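PDB 6AMS: beta sliding clamp from Pseudomonas aeruginosa, which forms a ring-shaped head-to-tail homodimer around DNA and probably tethers DNA polymerases and other proteins to it for processive synthesis. Local coordinates for residues 5-10 with 78-83; 12-17 with 42-47; 84-89 with 99-104. All coordinates share one frame; numbering follows the deposited sequence.

Contact 1 of 3, residues 5-10 with 78-83; sequences IQREAL and ICKSLP
The guanidinium of R7 meets the C-terminal part of helix 72-81 by its edge. K80 O lies in the plane of the group, and NH2 reaches it in a short, nearly straight hydrogen bond (2.6 Å, 174° at the hydrogen) that falls on a lone pair of the carbonyl. NE adds only a weak bond to the same oxygen. At another part of the rim NH1 makes a salt bridge with E8 OE2 at 3.1 Å; the acid, next in sequence, is met from above its carboxylate plane. The carbonyl oxygens of C79, L82 and P83 stand obliquely to the group: NE lies 3.1 Å from C79 O and 3.0 Å from L82 O, while CD is 3.2 Å from P83 O. Carbonyl oxygens of C79, K80 and L82 thus lie near the guanidinium end of this buried arginine, and their partial negative charge should favour the cation. The chain runs extended from CG to NE, with CG turned away from the backbone N (chi1 169°). Bonds at both ends of the guanidinium oppose its rotation. K80 NZ is 4.4 Å from R7 NH2, a like-charged neighbour. Beside it, the L10 isobutyl group rests on C79 SG, with CD2 at 3.8 Å. The contact ties the first turn of helix 7-18, with Q6 as its N-cap, to the C-terminal part of helix 72-81. L10, C79 and L82 all pack on I88 of strand 87-93, and R270 of the second subunit bonds to S81 O and packs on L82 and P83.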
ATOM      1  N   ILE A   5      18.035  13.102 -25.335  1.00 30.07           N
ATOM      2  CA  ILE A   5      16.602  13.084 -25.128  1.00 32.20           C
ATOM      3  C   ILE A   5      16.226  13.796 -23.827  1.00 33.48           C
ATOM      4  O   ILE A   5      16.976  13.783 -22.866  1.00 31.99           O
ATOM      5  CB  ILE A   5      16.084  11.623 -25.142  1.00 30.40           C
ATOM      6  CG1 ILE A   5      14.560  11.568 -25.237  1.00 32.42           C
ATOM      7  CG2 ILE A   5      16.604  10.862 -23.944  1.00 31.53           C
ATOM      8  CD1 ILE A   5      14.003  10.178 -25.421  1.00 32.43           C
ATOM      9  N   GLN A   6      15.068  14.445 -23.820  1.00 35.81           N
ATOM     10  CA  GLN A   6      14.564  15.137 -22.642  1.00 38.99           C
ATOM     11  C   GLN A   6      14.160  14.122 -21.596  1.00 36.71           C
ATOM     12  O   GLN A   6      13.748  13.023 -21.928  1.00 36.77           O
ATOM     13  CB  GLN A   6      13.363  15.990 -23.004  1.00 45.69           C
ATOM     14  CG  GLN A   6      13.723  17.337 -23.578  1.00 55.01           C
ATOM     15  CD  GLN A   6      13.756  18.414 -22.523  1.00 62.76           C
ATOM     16  OE1 GLN A   6      12.783  18.616 -21.805  1.00 70.83           O
ATOM     17  NE2 GLN A   6      14.871  19.118 -22.430  1.00 61.21           N
ATOM     18  N   ARG A   7      14.230  14.501 -20.332  1.00 33.43           N
ATOM     19  CA  ARG A   7      13.902  13.566 -19.271  1.00 35.67           C
ATOM     20  C   ARG A   7      12.471  13.069 -19.395  1.00 32.91           C
ATOM     21  O   ARG A   7      12.209  11.888 -19.278  1.00 34.37           O
ATOM     22  CB  ARG A   7      14.088  14.243 -17.914  1.00 34.33           C
ATOM     23  CG  ARG A   7      13.526  13.469 -16.741  1.00 34.56           C
ATOM     24  CD  ARG A   7      13.349  14.366 -15.534  1.00 35.48           C
ATOM     25  NE  ARG A   7      12.771  13.667 -14.399  1.00 35.71           N
ATOM     26  CZ  ARG A   7      11.477  13.631 -14.114  1.00 32.36           C
ATOM     27  NH1 ARG A   7      10.606  14.258 -14.877  1.00 33.63           N
ATOM     28  NH2 ARG A   7      11.062  12.966 -13.062  1.00 28.27           N
ATOM     29  N   GLU A   8      11.552  13.976 -19.664  1.00 31.24           N
ATOM     30  CA  GLU A   8      10.159  13.620 -19.809  1.00 32.15           C
ATOM     31  C   GLU A   8       9.888  12.724 -21.006  1.00 30.72           C
ATOM     32  O   GLU A   8       9.103  11.796 -20.929  1.00 27.73           O
ATOM     33  CB  GLU A   8       9.291  14.876 -19.845  1.00 32.91           C
ATOM     34  CG  GLU A   8       9.262  15.633 -18.531  1.00 33.08           C
ATOM     35  CD  GLU A   8      10.590  16.249 -18.162  1.00 34.42           C
ATOM     36  OE1 GLU A   8      11.400  16.500 -19.060  1.00 39.41           O
ATOM     37  OE2 GLU A   8      10.823  16.493 -16.974  1.00 33.04           O
ATOM     38  N   ALA A   9      10.555  13.004 -22.113  1.00 32.59           N
ATOM     39  CA  ALA A   9      10.363  12.234 -23.333  1.00 32.29           C
ATOM     40  C   ALA A   9      10.756  10.779 -23.165  1.00 30.82           C
ATOM     41  O   ALA A   9      10.124   9.897 -23.708  1.00 35.06           O
ATOM     42  CB  ALA A   9      11.103  12.867 -24.492  1.00 29.59           C
ATOM     43  N   LEU A  10      11.825  10.542 -22.434  1.00 30.27           N
ATOM     44  CA  LEU A  10      12.294   9.203 -22.199  1.00 30.05           C
ATOM     45  C   LEU A  10      11.514   8.494 -21.097  1.00 31.53           C
ATOM     46  O   LEU A  10      11.302   7.296 -21.158  1.00 30.98           O
ATOM     47  CB  LEU A  10      13.764   9.256 -21.813  1.00 27.90           C
ATOM     48  CG  LEU A  10      14.369   7.976 -21.262  1.00 27.57           C
ATOM     49  CD1 LEU A  10      14.243   6.873 -22.292  1.00 27.61           C
ATOM     50  CD2 LEU A  10      15.813   8.200 -20.878  1.00 27.47           C
ATOM     51  N   ILE A  78      16.731   6.142 -12.503  1.00 28.21           N
ATOM     52  CA  ILE A  78      17.697   7.178 -12.776  1.00 27.89           C
ATOM     53  C   ILE A  78      16.993   8.321 -13.511  1.00 28.27           C
ATOM     54  O   ILE A  78      17.127   9.456 -13.138  1.00 28.12           O
ATOM     55  CB  ILE A  78      18.897   6.645 -13.584  1.00 26.03           C
ATOM     56  CG1 ILE A  78      19.734   5.701 -12.755  1.00 26.71           C
ATOM     57  CG2 ILE A  78      19.799   7.783 -14.034  1.00 26.01           C
ATOM     58  CD1 ILE A  78      20.599   4.801 -13.619  1.00 27.30           C
ATOM     59  N   CYS A  79      16.207   7.997 -14.522  1.00 30.75           N
ATOM     60  CA  CYS A  79      15.491   8.995 -15.304  1.00 34.84           C
ATOM     61  C   CYS A  79      14.456   9.777 -14.452  1.00 36.02           C
ATOM     62  O   CYS A  79      14.310  10.987 -14.589  1.00 32.68           O
ATOM     63  CB  CYS A  79      14.821   8.309 -16.495  1.00 35.33           C
ATOM     64  SG  CYS A  79      14.109   9.430 -17.716  1.00 43.37           S
ATOM     65  N   LYS A  80      13.764   9.065 -13.576  1.00 36.76           N
ATOM     66  CA  LYS A  80      12.760   9.642 -12.672  1.00 39.07           C
ATOM     67  C   LYS A  80      13.415  10.663 -11.746  1.00 33.99           C
ATOM     68  O   LYS A  80      12.924  11.774 -11.604  1.00 34.80           O
ATOM     69  CB  LYS A  80      12.088   8.509 -11.844  1.00 40.95           C
ATOM     70  CG  LYS A  80      10.902   8.871 -10.965  1.00 42.30           C
ATOM     71  CD  LYS A  80       9.782   9.585 -11.724  1.00 45.32           C
ATOM     72  CE  LYS A  80       8.596   9.841 -10.789  1.00 44.99           C
ATOM     73  NZ  LYS A  80       8.774  11.023  -9.879  1.00 45.01           N
ATOM     74  N   SER A  81      14.551  10.286 -11.171  1.00 33.06           N
ATOM     75  CA  SER A  81      15.220  11.090 -10.147  1.00 33.20           C
ATOM     76  C   SER A  81      15.954  12.309 -10.666  1.00 32.92           C
ATOM     77  O   SER A  81      16.438  13.094  -9.866  1.00 34.68           O
ATOM     78  CB  SER A  81      16.236  10.225  -9.417  1.00 33.87           C
ATOM     79  OG  SER A  81      17.298   9.876 -10.295  1.00 36.20           O
ATOM     80  N   LEU A  82      16.083  12.445 -11.963  1.00 33.98           N
ATOM     81  CA  LEU A  82      16.737  13.584 -12.539  1.00 31.80           C
ATOM     82  C   LEU A  82      15.859  14.812 -12.478  1.00 30.91           C
ATOM     83  O   LEU A  82      14.666  14.737 -12.331  1.00 30.57           O
ATOM     84  CB  LEU A  82      17.173  13.291 -13.962  1.00 31.04           C
ATOM     85  CG  LEU A  82      18.304  12.284 -14.151  1.00 29.58           C
ATOM     86  CD1 LEU A  82      18.439  11.873 -15.582  1.00 29.32           C
ATOM     87  CD2 LEU A  82      19.600  12.828 -13.609  1.00 29.16           C
ATOM     88  N   PRO A  83      16.479  15.964 -12.567  1.00 29.99           N
ATOM     89  CA  PRO A  83      15.813  17.240 -12.534  1.00 30.96           C
ATOM     90  C   PRO A  83      14.881  17.421 -13.696  1.00 31.24           C
ATOM     91  O   PRO A  83      15.093  16.951 -14.749  1.00 32.04           O
ATOM     92  CB  PRO A  83      16.956  18.214 -12.612  1.00 32.66           C
ATOM     93  CG  PRO A  83      18.109  17.483 -12.118  1.00 30.74           C
ATOM     94  CD  PRO A  83      17.922  16.119 -12.581  1.00 30.25           C
TER

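Contact 2 of 3, residues 12-17 with 42-47; sequences KPLQLV and LSLTGT
L44 points its side chain from strand 41-47 toward helix 7-18, where both methyls find partners. CD1 sits against the P13 ring, 4.0 Å from P13 CB, and CD2 meets L14 CD1 at 3.9 Å, the two leucines crossing at about a right angle. V17 is closest: its CG1 comes within 3.2 Å of L44 O. That branch points away from V17's carbonyl carbon (chi1 -56°), which brings it over the strand backbone, and V17 CB is 4.0 Å from G46 N. At G46 the strand has no side chain, and the CA atoms of V17 and G46 approach to 5.0 Å, against 6.9 Å for L14 and L44. No hydrogen bond joins the segments; they meet by van der Waals packing, partly against the strand backbone. On the far side of the helix K12 and Q15 are exposed and take no part, although K12 reaches E230 and Q15 reaches M76 and K80. On the strand's other face T45 and T47 pack on F116. Helix and strand run nearly parallel, at 16° with axes 8.1 Å apart, a helix laid on a beta sheet as in the DNA-clamp fold, whose helices line the central channel of the ring.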
ATOM      1  N   LYS A  12       8.252   8.694 -20.119  1.00 30.42           N
ATOM      2  CA  LYS A  12       6.922   8.189 -20.450  1.00 33.97           C
ATOM      3  C   LYS A  12       6.927   6.740 -21.006  1.00 35.63           C
ATOM      4  O   LYS A  12       6.332   5.863 -20.400  1.00 40.71           O
ATOM      5  CB  LYS A  12       6.187   9.202 -21.348  1.00 37.73           C
ATOM      6  CG  LYS A  12       4.940   8.720 -22.047  1.00 41.91           C
ATOM      7  CD  LYS A  12       4.277   9.913 -22.742  1.00 45.95           C
ATOM      8  CE  LYS A  12       3.393   9.529 -23.927  1.00 48.18           C
ATOM      9  NZ  LYS A  12       3.608  10.485 -25.048  1.00 50.87           N
ATOM     10  N   PRO A  13       7.606   6.479 -22.141  1.00 34.22           N
ATOM     11  CA  PRO A  13       7.653   5.110 -22.653  1.00 29.84           C
ATOM     12  C   PRO A  13       8.450   4.163 -21.776  1.00 29.52           C
ATOM     13  O   PRO A  13       8.162   2.961 -21.746  1.00 33.27           O
ATOM     14  CB  PRO A  13       8.324   5.270 -24.007  1.00 30.42           C
ATOM     15  CG  PRO A  13       9.159   6.487 -23.855  1.00 30.46           C
ATOM     16  CD  PRO A  13       8.331   7.407 -23.025  1.00 30.93           C
ATOM     17  N   LEU A  14       9.425   4.687 -21.055  1.00 27.92           N
ATOM     18  CA  LEU A  14      10.214   3.865 -20.149  1.00 27.31           C
ATOM     19  C   LEU A  14       9.388   3.407 -18.959  1.00 28.77           C
ATOM     20  O   LEU A  14       9.513   2.266 -18.543  1.00 31.24           O
ATOM     21  CB  LEU A  14      11.453   4.634 -19.729  1.00 25.67           C
ATOM     22  CG  LEU A  14      12.523   3.940 -18.938  1.00 25.82           C
ATOM     23  CD1 LEU A  14      12.997   2.686 -19.672  1.00 27.55           C
ATOM     24  CD2 LEU A  14      13.677   4.923 -18.730  1.00 25.86           C
ATOM     25  N   GLN A  15       8.518   4.272 -18.431  1.00 31.30           N
ATOM     26  CA  GLN A  15       7.510   3.843 -17.427  1.00 33.56           C
ATOM     27  C   GLN A  15       6.497   2.835 -17.988  1.00 32.45           C
ATOM     28  O   GLN A  15       6.143   1.876 -17.310  1.00 31.53           O
ATOM     29  CB  GLN A  15       6.781   5.045 -16.785  1.00 34.99           C
ATOM     30  CG  GLN A  15       7.612   5.792 -15.728  1.00 37.40           C
ATOM     31  CD  GLN A  15       6.906   7.030 -15.168  1.00 39.20           C
ATOM     32  OE1 GLN A  15       6.199   7.746 -15.899  1.00 39.75           O
ATOM     33  NE2 GLN A  15       7.088   7.283 -13.862  1.00 38.09           N
ATOM     34  N   LEU A  16       6.057   3.026 -19.231  1.00 32.77           N
ATOM     35  CA  LEU A  16       5.183   2.030 -19.885  1.00 33.32           C
ATOM     36  C   LEU A  16       5.853   0.663 -19.973  1.00 31.30           C
ATOM     37  O   LEU A  16       5.292  -0.289 -19.494  1.00 33.56           O
ATOM     38  CB  LEU A  16       4.731   2.476 -21.277  1.00 35.95           C
ATOM     39  CG  LEU A  16       3.250   2.553 -21.580  1.00 39.10           C
ATOM     40  CD1 LEU A  16       2.543   3.602 -20.706  1.00 39.80           C
ATOM     41  CD2 LEU A  16       3.128   2.840 -23.076  1.00 40.32           C
ATOM     42  N   VAL A  17       7.057   0.566 -20.527  1.00 29.52           N
ATOM     43  CA  VAL A  17       7.686  -0.760 -20.669  1.00 33.95           C
ATOM     44  C   VAL A  17       8.032  -1.430 -19.326  1.00 34.75           C
ATOM     45  O   VAL A  17       8.004  -2.656 -19.190  1.00 36.39           O
ATOM     46  CB  VAL A  17       8.939  -0.748 -21.601  1.00 36.09           C
ATOM     47  CG1 VAL A  17       8.588  -0.203 -22.968  1.00 37.04           C
ATOM     48  CG2 VAL A  17      10.096   0.030 -21.010  1.00 37.20           C
ATOM     49  N   LEU A  42      13.576   6.138 -31.274  1.00 28.54           N
ATOM     50  CA  LEU A  42      14.032   5.299 -30.192  1.00 26.72           C
ATOM     51  C   LEU A  42      12.877   4.375 -29.842  1.00 26.22           C
ATOM     52  O   LEU A  42      11.757   4.823 -29.627  1.00 26.10           O
ATOM     53  CB  LEU A  42      14.423   6.138 -28.978  1.00 26.21           C
ATOM     54  CG  LEU A  42      14.660   5.364 -27.681  1.00 26.59           C
ATOM     55  CD1 LEU A  42      15.711   4.280 -27.860  1.00 26.36           C
ATOM     56  CD2 LEU A  42      15.019   6.290 -26.536  1.00 24.24           C
ATOM     57  N   SER A  43      13.152   3.079 -29.809  1.00 26.10           N
ATOM     58  CA  SER A  43      12.141   2.099 -29.457  1.00 26.80           C
ATOM     59  C   SER A  43      12.564   1.440 -28.165  1.00 28.46           C
ATOM     60  O   SER A  43      13.719   1.078 -28.003  1.00 29.05           O
ATOM     61  CB  SER A  43      11.983   1.055 -30.555  1.00 28.43           C
ATOM     62  OG  SER A  43      11.227   1.568 -31.632  1.00 32.05           O
ATOM     63  N   LEU A  44      11.635   1.298 -27.232  1.00 26.76           N
ATOM     64  CA  LEU A  44      11.971   0.682 -25.960  1.00 26.88           C
ATOM     65  C   LEU A  44      11.053  -0.516 -25.796  1.00 27.89           C
ATOM     66  O   LEU A  44       9.816  -0.378 -25.944  1.00 23.41           O
ATOM     67  CB  LEU A  44      11.792   1.658 -24.794  1.00 26.90           C
ATOM     68  CG  LEU A  44      12.506   3.006 -24.838  1.00 26.17           C
ATOM     69  CD1 LEU A  44      11.708   4.001 -25.682  1.00 28.28           C
ATOM     70  CD2 LEU A  44      12.645   3.540 -23.424  1.00 25.75           C
ATOM     71  N   THR A  45      11.654  -1.677 -25.546  1.00 26.27           N
ATOM     72  CA  THR A  45      10.931  -2.934 -25.430  1.00 27.21           C
ATOM     73  C   THR A  45      11.132  -3.677 -24.113  1.00 30.76           C
ATOM     74  O   THR A  45      12.248  -3.820 -23.634  1.00 32.76           O
ATOM     75  CB  THR A  45      11.332  -3.874 -26.583  1.00 27.95           C
ATOM     76  OG1 THR A  45      11.155  -3.198 -27.828  1.00 26.25           O
ATOM     77  CG2 THR A  45      10.497  -5.138 -26.579  1.00 29.64           C
ATOM     78  N   GLY A  46      10.033  -4.136 -23.527  1.00 31.55           N
ATOM     79  CA  GLY A  46      10.071  -4.896 -22.296  1.00 29.21           C
ATOM     80  C   GLY A  46       9.238  -6.150 -22.449  1.00 29.48           C
ATOM     81  O   GLY A  46       8.221  -6.135 -23.128  1.00 29.45           O
ATOM     82  N   THR A  47       9.682  -7.250 -21.859  1.00 29.67           N
ATOM     83  CA  THR A  47       8.926  -8.487 -21.948  1.00 29.08           C
ATOM     84  C   THR A  47       9.109  -9.413 -20.755  1.00 30.96           C
ATOM     85  O   THR A  47      10.133  -9.385 -20.090  1.00 28.75           O
ATOM     86  CB  THR A  47       9.296  -9.270 -23.214  1.00 29.17           C
ATOM     87  OG1 THR A  47       8.379 -10.351 -23.390  1.00 26.85           O
ATOM     88  CG2 THR A  47      10.700  -9.816 -23.103  1.00 27.62           C
TER

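Contact 3 of 3, residues 84-89 with 99-104; sequences NDVLID and VKAGRS
D89 N donates to K100 O in the shortest bond of this contact, 2.8 Å and practically straight at 179°. The return bond, K100 N to D89 O, measures 2.9 Å, so the two residues form an antiparallel hydrogen-bonded pair. Each acceptor also receives a CA-H...O contact: K100 O from I88 CA, and D89 O from V99 CA at 3.4 Å. The D89 and K100 side chains lie side by side on one face of the sheet, pointing the same way, with their CB atoms 4.1 Å apart. D89 OD1 and K100 NZ remain 4.2 Å from each other, too far for a salt bridge. The carboxylate has other partners, OD1 pairing with R91 and OD2 accepting a hydrogen bond from H2; R91 and K100 both lie near the carboxylate. The strands belong to the beta hairpin 87-93/96-101, within the four-stranded antiparallel sheet of the N-terminal clamp domain. On the other face the packing is apolar. I88 CG2, anti to the backbone N, touches V99 CG1 at 3.5 Å, and I88 CG1 extends over A101 CB. V86, just before the strand, places CG2 3.9 Å from the same A101 methyl and beside G102 N. A101 also packs on L82. From A101 to S104 the chain reverses through a type II' turn, with G102 at positive phi. S104 pairs antiparallel with a strand of the second subunit, carrying the sheet across the dimer interface; the neighbouring R103, which approaches Q308 of that subunit, is poorly ordered.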
ATOM      1  N   ASN A  84      13.845  18.178 -13.483  1.00 32.23           N
ATOM      2  CA  ASN A  84      12.878  18.382 -14.515  1.00 36.57           C
ATOM      3  C   ASN A  84      13.454  19.017 -15.777  1.00 38.05           C
ATOM      4  O   ASN A  84      14.314  19.842 -15.734  1.00 33.27           O
ATOM      5  CB  ASN A  84      11.738  19.240 -13.979  1.00 37.14           C
ATOM      6  CG  ASN A  84      10.869  18.526 -12.948  1.00 40.31           C
ATOM      7  OD1 ASN A  84      10.251  17.527 -13.217  1.00 41.86           O
ATOM      8  ND2 ASN A  84      10.790  19.081 -11.782  1.00 41.98           N
ATOM      9  N   ASP A  85      12.967  18.533 -16.911  1.00 42.18           N
ATOM     10  CA  ASP A  85      13.311  19.009 -18.252  1.00 45.54           C
ATOM     11  C   ASP A  85      14.780  18.951 -18.697  1.00 41.16           C
ATOM     12  O   ASP A  85      15.149  19.559 -19.688  1.00 36.69           O
ATOM     13  CB  ASP A  85      12.736  20.416 -18.476  1.00 50.62           C
ATOM     14  CG  ASP A  85      11.288  20.543 -18.019  1.00 54.49           C
ATOM     15  OD1 ASP A  85      10.422  19.790 -18.509  1.00 52.80           O
ATOM     16  OD2 ASP A  85      11.009  21.422 -17.181  1.00 56.44           O
ATOM     17  N   VAL A  86      15.608  18.228 -17.961  1.00 37.29           N
ATOM     18  CA  VAL A  86      17.022  18.083 -18.277  1.00 35.59           C
ATOM     19  C   VAL A  86      17.267  17.224 -19.522  1.00 35.30           C
ATOM     20  O   VAL A  86      16.585  16.241 -19.740  1.00 33.96           O
ATOM     21  CB  VAL A  86      17.765  17.461 -17.081  1.00 36.12           C
ATOM     22  CG1 VAL A  86      17.339  16.023 -16.882  1.00 35.92           C
ATOM     23  CG2 VAL A  86      19.269  17.526 -17.265  1.00 35.83           C
ATOM     24  N   LEU A  87      18.244  17.593 -20.341  1.00 33.34           N
ATOM     25  CA  LEU A  87      18.567  16.802 -21.516  1.00 31.55           C
ATOM     26  C   LEU A  87      19.504  15.654 -21.121  1.00 30.17           C
ATOM     27  O   LEU A  87      20.515  15.870 -20.481  1.00 28.06           O
ATOM     28  CB  LEU A  87      19.195  17.670 -22.594  1.00 32.90           C
ATOM     29  CG  LEU A  87      19.472  16.955 -23.909  1.00 34.56           C
ATOM     30  CD1 LEU A  87      18.173  16.649 -24.622  1.00 36.30           C
ATOM     31  CD2 LEU A  87      20.376  17.796 -24.783  1.00 32.54           C
ATOM     32  N   ILE A  88      19.163  14.435 -21.515  1.00 28.83           N
ATOM     33  CA  ILE A  88      19.952  13.282 -21.171  1.00 28.38           C
ATOM     34  C   ILE A  88      20.742  12.758 -22.361  1.00 28.21           C
ATOM     35  O   ILE A  88      20.196  12.526 -23.380  1.00 28.22           O
ATOM     36  CB  ILE A  88      19.064  12.156 -20.640  1.00 28.59           C
ATOM     37  CG1 ILE A  88      18.079  12.693 -19.631  1.00 29.97           C
ATOM     38  CG2 ILE A  88      19.898  11.057 -20.049  1.00 27.93           C
ATOM     39  CD1 ILE A  88      17.132  11.671 -19.104  1.00 30.63           C
ATOM     40  N   ASP A  89      22.033  12.552 -22.186  1.00 28.49           N
ATOM     41  CA  ASP A  89      22.910  12.043 -23.233  1.00 28.58           C
ATOM     42  C   ASP A  89      23.184  10.572 -22.927  1.00 24.68           C
ATOM     43  O   ASP A  89      23.673  10.243 -21.855  1.00 21.26           O
ATOM     44  CB  ASP A  89      24.217  12.846 -23.246  1.00 30.29           C
ATOM     45  CG  ASP A  89      25.094  12.493 -24.419  1.00 32.68           C
ATOM     46  OD1 ASP A  89      25.868  11.483 -24.401  1.00 33.87           O
ATOM     47  OD2 ASP A  89      25.017  13.262 -25.385  1.00 36.94           O
ATOM     48  N   VAL A  99      25.233   7.387 -19.079  1.00 30.70           N
ATOM     49  CA  VAL A  99      24.155   8.355 -19.020  1.00 31.33           C
ATOM     50  C   VAL A  99      24.630   9.660 -18.400  1.00 32.67           C
ATOM     51  O   VAL A  99      25.099   9.688 -17.268  1.00 33.77           O
ATOM     52  CB  VAL A  99      22.954   7.796 -18.241  1.00 30.32           C
ATOM     53  CG1 VAL A  99      21.808   8.789 -18.238  1.00 30.04           C
ATOM     54  CG2 VAL A  99      22.517   6.475 -18.847  1.00 30.34           C
ATOM     55  N   LYS A 100      24.515  10.736 -19.164  1.00 32.56           N
ATOM     56  CA  LYS A 100      24.920  12.046 -18.709  1.00 33.99           C
ATOM     57  C   LYS A 100      23.803  13.032 -18.760  1.00 30.82           C
ATOM     58  O   LYS A 100      23.106  13.099 -19.702  1.00 29.00           O
ATOM     59  CB  LYS A 100      26.061  12.575 -19.560  1.00 36.41           C
ATOM     60  CG  LYS A 100      27.339  11.778 -19.509  1.00 43.06           C
ATOM     61  CD  LYS A 100      28.112  11.767 -20.827  1.00 46.31           C
ATOM     62  CE  LYS A 100      28.898  10.460 -20.977  1.00 51.96           C
ATOM     63  NZ  LYS A 100      29.206   9.968 -22.356  1.00 54.94           N
ATOM     64  N   ALA A 101      23.607  13.759 -17.691  1.00 32.49           N
ATOM     65  CA  ALA A 101      22.613  14.788 -17.642  1.00 31.67           C
ATOM     66  C   ALA A 101      23.051  15.807 -16.639  1.00 33.17           C
ATOM     67  O   ALA A 101      23.171  15.504 -15.496  1.00 31.13           O
ATOM     68  CB  ALA A 101      21.294  14.196 -17.248  1.00 34.30           C
ATOM     69  N   GLY A 102      23.220  17.049 -17.046  1.00 38.16           N
ATOM     70  CA  GLY A 102      23.658  18.049 -16.109  1.00 38.30           C
ATOM     71  C   GLY A 102      25.001  17.669 -15.524  1.00 41.10           C
ATOM     72  O   GLY A 102      25.957  17.498 -16.200  1.00 44.64           O
ATOM     73  N   ARG A 103      25.052  17.530 -14.221  0.67 43.56           N
ATOM     74  CA  ARG A 103      26.266  17.168 -13.564  1.00 45.68           C
ATOM     75  C   ARG A 103      26.222  15.744 -13.001  0.67 37.94           C
ATOM     76  O   ARG A 103      26.982  15.391 -12.164  0.67 35.21           O
ATOM     77  CB  ARG A 103      26.508  18.168 -12.453  1.00 58.41           C
ATOM     78  CG  ARG A 103      27.953  18.565 -12.319  1.00 68.85           C
ATOM     79  CD  ARG A 103      28.135  19.514 -11.167  1.00 78.25           C
ATOM     80  NE  ARG A 103      28.021  20.913 -11.532  1.00 81.78           N
ATOM     81  CZ  ARG A 103      28.329  21.891 -10.701  1.00 80.75           C
ATOM     82  NH1 ARG A 103      28.771  21.611  -9.499  1.00 78.45           N
ATOM     83  NH2 ARG A 103      28.213  23.130 -11.076  1.00 84.89           N
ATOM     84  N   SER A 104      25.333  14.924 -13.488  1.00 33.30           N
ATOM     85  CA  SER A 104      25.249  13.575 -13.016  1.00 32.39           C
ATOM     86  C   SER A 104      25.722  12.608 -14.038  1.00 30.54           C
ATOM     87  O   SER A 104      25.420  12.744 -15.167  1.00 31.11           O
ATOM     88  CB  SER A 104      23.827  13.250 -12.694  1.00 33.03           C
ATOM     89  OG  SER A 104      23.333  14.167 -11.816  1.00 38.39           O
TER

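Overall arrangement
All three contacts lie in the N-terminal clamp domain. Contacts 1 and 3 are close neighbours, their centres 7 Å apart: I5 O and I88 N, 2.7 Å apart, probably hydrogen-bond strand 2-6 to strand 87-93, and E8 OE2 lies 3.0 Å from D85 N. Both also touch the second subunit, so they mark the interface end of the domain. Contact 2 shares helix 7-18 with contact 1, at about 13 Å between centres; it touches no other chain, and its nearest atoms are about 8 Å from contact 3. Contact 1 lies between the two: its I5 and L10 touch L42 and L44 of contact 2, while I5 and E8 reach contact 3.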